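PDB 4YZP: cellulose hydrolase from Bacillus licheniformis, which probably hydrolyses beta-1,4-glucosidic linkages in cellulose, as an endoglucanase of glycosyl hydrolase family 5. Local coordinates for residues E251-V256 / H295-V300. Residues are numbered along the deposited sequence; the frame is centred on the assembly and turned at random.
Sequences EDIKPV and HKYQMV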
loop_
_atom_site.group_PDB
_atom_site.type_symbol
_atom_site.label_atom_id
_atom_site.label_comp_id
_atom_site.label_asym_id
_atom_site.label_seq_id
_atom_site.Cartn_x
_atom_site.Cartn_y
_atom_site.Cartn_z
ATOM N N GLU A 251 11.216 -6.235 14.509
ATOM C CA GLU A 251 10.770 -7.162 15.546
ATOM C C GLU A 251 9.514 -7.914 15.142
ATOM O O GLU A 251 9.250 -9.003 15.653
ATOM C CB GLU A 251 10.512 -6.430 16.864
ATOM C CG GLU A 251 11.764 -6.079 17.638
ATOM C CD GLU A 251 11.481 -5.208 18.845
ATOM O OE1 GLU A 251 10.287 -4.992 19.180
ATOM O OE2 GLU A 251 12.458 -4.739 19.467
ATOM N N ASP A 252 8.730 -7.330 14.237
ATOM C CA ASP A 252 7.542 -7.999 13.722
ATOM C C ASP A 252 7.901 -9.108 12.745
ATOM O O ASP A 252 7.193 -10.108 12.652
ATOM C CB ASP A 252 6.607 -7.008 13.022
ATOM C CG ASP A 252 5.749 -6.202 13.995
ATOM O OD1 ASP A 252 5.631 -6.603 15.177
ATOM O OD2 ASP A 252 5.168 -5.179 13.558
ATOM N N ILE A 253 9.003 -8.923 12.024
ATOM C CA ILE A 253 9.389 -9.767 10.898
ATOM C C ILE A 253 10.373 -10.873 11.263
ATOM O O ILE A 253 10.252 -12.012 10.796
ATOM C CB ILE A 253 10.017 -8.904 9.778
ATOM C CG1 ILE A 253 9.016 -7.858 9.307
ATOM C CG2 ILE A 253 10.483 -9.749 8.603
ATOM C CD1 ILE A 253 9.621 -6.852 8.354
ATOM N N LYS A 254 11.350 -10.533 12.092
ATOM C CA LYS A 254 12.400 -11.484 12.450
ATOM C C LYS A 254 11.872 -12.825 12.998
ATOM O O LYS A 254 12.407 -13.877 12.640
ATOM C CB LYS A 254 13.371 -10.844 13.454
ATOM C CG LYS A 254 14.580 -11.729 13.815
ATOM C CD LYS A 254 15.512 -11.005 14.769
ATOM C CE LYS A 254 16.608 -11.916 15.309
ATOM N NZ LYS A 254 17.675 -11.121 15.990
ATOM N N PRO A 255 10.835 -12.814 13.860
ATOM C CA PRO A 255 10.423 -14.129 14.381
ATOM C C PRO A 255 9.853 -15.096 13.346
ATOM O O PRO A 255 9.905 -16.307 13.570
ATOM C CB PRO A 255 9.344 -13.765 15.411
ATOM C CG PRO A 255 9.755 -12.418 15.888
ATOM C CD PRO A 255 10.203 -11.719 14.623
ATOM N N VAL A 256 9.320 -14.581 12.243
ATOM C CA VAL A 256 8.818 -15.444 11.187
ATOM C C VAL A 256 10.023 -16.065 10.483
ATOM O O VAL A 256 10.009 -17.236 10.107
ATOM C CB VAL A 256 7.932 -14.669 10.193
ATOM C CG1 VAL A 256 7.484 -15.571 9.041
ATOM C CG2 VAL A 256 6.761 -14.072 10.933
ATOM N N HIS A 295 13.663 -8.549 2.229
ATOM C CA HIS A 295 14.713 -9.175 1.427
ATOM C C HIS A 295 15.762 -9.832 2.322
ATOM O O HIS A 295 16.163 -10.966 2.079
ATOM C CB HIS A 295 15.371 -8.156 0.495
ATOM C CG HIS A 295 16.134 -8.782 -0.634
ATOM N ND1 HIS A 295 17.441 -9.206 -0.511
ATOM C CD2 HIS A 295 15.768 -9.070 -1.910
ATOM C CE1 HIS A 295 17.847 -9.721 -1.659
ATOM N NE2 HIS A 295 16.850 -9.644 -2.527
ATOM N N LYS A 296 16.172 -9.116 3.361
ATOM C CA LYS A 296 17.117 -9.615 4.360
ATOM C C LYS A 296 16.687 -10.951 4.957
ATOM O O LYS A 296 17.510 -11.855 5.133
ATOM C CB LYS A 296 17.284 -8.577 5.468
ATOM C CG LYS A 296 18.084 -9.030 6.671
ATOM C CD LYS A 296 18.223 -7.875 7.651
ATOM C CE LYS A 296 18.535 -8.367 9.033
ATOM N NZ LYS A 296 18.811 -7.234 9.956
ATOM N N TYR A 297 15.401 -11.072 5.268
ATOM C CA TYR A 297 14.887 -12.288 5.892
ATOM C C TYR A 297 14.261 -13.251 4.868
ATOM O O TYR A 297 13.504 -14.158 5.229
ATOM C CB TYR A 297 13.889 -11.909 6.994
ATOM C CG TYR A 297 14.573 -11.278 8.191
ATOM C CD1 TYR A 297 15.443 -12.015 8.992
ATOM C CD2 TYR A 297 14.348 -9.941 8.527
ATOM C CE1 TYR A 297 16.071 -11.438 10.094
ATOM C CE2 TYR A 297 14.971 -9.361 9.615
ATOM C CZ TYR A 297 15.830 -10.114 10.399
ATOM O OH TYR A 297 16.450 -9.530 11.486
ATOM N N GLN A 298 14.618 -13.060 3.597
ATOM C CA GLN A 298 14.222 -13.952 2.502
ATOM C C GLN A 298 12.713 -14.151 2.438
ATOM O O GLN A 298 12.223 -15.280 2.310
ATOM C CB GLN A 298 14.919 -15.311 2.631
ATOM C CG GLN A 298 16.435 -15.229 2.605
ATOM C CD GLN A 298 17.082 -16.551 2.959
ATOM O OE1 GLN A 298 17.448 -17.338 2.086
ATOM N NE2 GLN A 298 17.205 -16.813 4.244
ATOM N N MET A 299 11.986 -13.044 2.522
ATOM C CA MET A 299 10.544 -13.058 2.338
ATOM C C MET A 299 10.179 -12.242 1.102
ATOM O O MET A 299 10.652 -11.110 0.927
ATOM C CB MET A 299 9.838 -12.499 3.574
ATOM C CG MET A 299 10.149 -13.278 4.820
ATOM S SD MET A 299 9.730 -12.288 6.264
ATOM C CE MET A 299 10.181 -13.442 7.561
ATOM N N VAL A 300 9.343 -12.818 0.247
ATOM C CA VAL A 300 8.927 -12.145 -0.984
ATOM C C VAL A 300 7.881 -11.083 -0.688
ATOM O O VAL A 300 6.778 -11.406 -0.258
ATOM C CB VAL A 300 8.335 -13.141 -2.015
ATOM C CG1 VAL A 300 7.792 -12.404 -3.237
ATOM C CG2 VAL A 300 9.365 -14.178 -2.445
#
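The ring of Tyr297 is sandwiched between carbon atoms of two lysines: Lys254 sets its backbone CA over the centre of one face, while Lys296, its own sequence neighbour, lays the side-chain CG over the opposite face. The Lys254 CA lies 4.3 Å from the ring centroid and only 12° off the normal, a CH-pi contact made by a backbone carbon. With CG anti to the backbone N (chi1 -176°), the chain of Lys254 then runs past the phenol end of the ring, CG coming 3.7 Å from Tyr297 OH, before its extended tail leads the ammonium away. The hydroxyl itself is hydrogen-bonded to Glu250, whose carboxylate also forms a salt bridge with Lys296, and Ile253 CG2 meets the ring obliquely.

Deeper in, Met299, just past the turn that follows helix 280-296, reaches across to helix 243-261. Its SD sits 3.5 Å from Ile253 CG2, and its extended chain (chi3 180°) carries CE onward to lie 3.7 Å from Val256 CB. The same Met299 CE is 3.5 Å from Ile253 O, beside the helix backbone. Tyr222 of barrel strand 218-224 touches Ile253, Val256 and Met299 alike.

The example shows how, in a TIM barrel, helix 243-261 packs on the turn that leads from helix 280-296 into the eighth strand. A Schellman motif ends helix 280-296, with Gln298 at positive phi as its C-prime residue, and the turn delivers Tyr297 and Met299 to the surface of helix 243-261. No hydrogen bond crosses between 251-256 and 295-300. Between these two segments cohesion therefore rests on dispersion and CH-pi packing, while the polar tie is made next door by Glu250, one helical turn before Lys254, which probably helps to fix the ring's position.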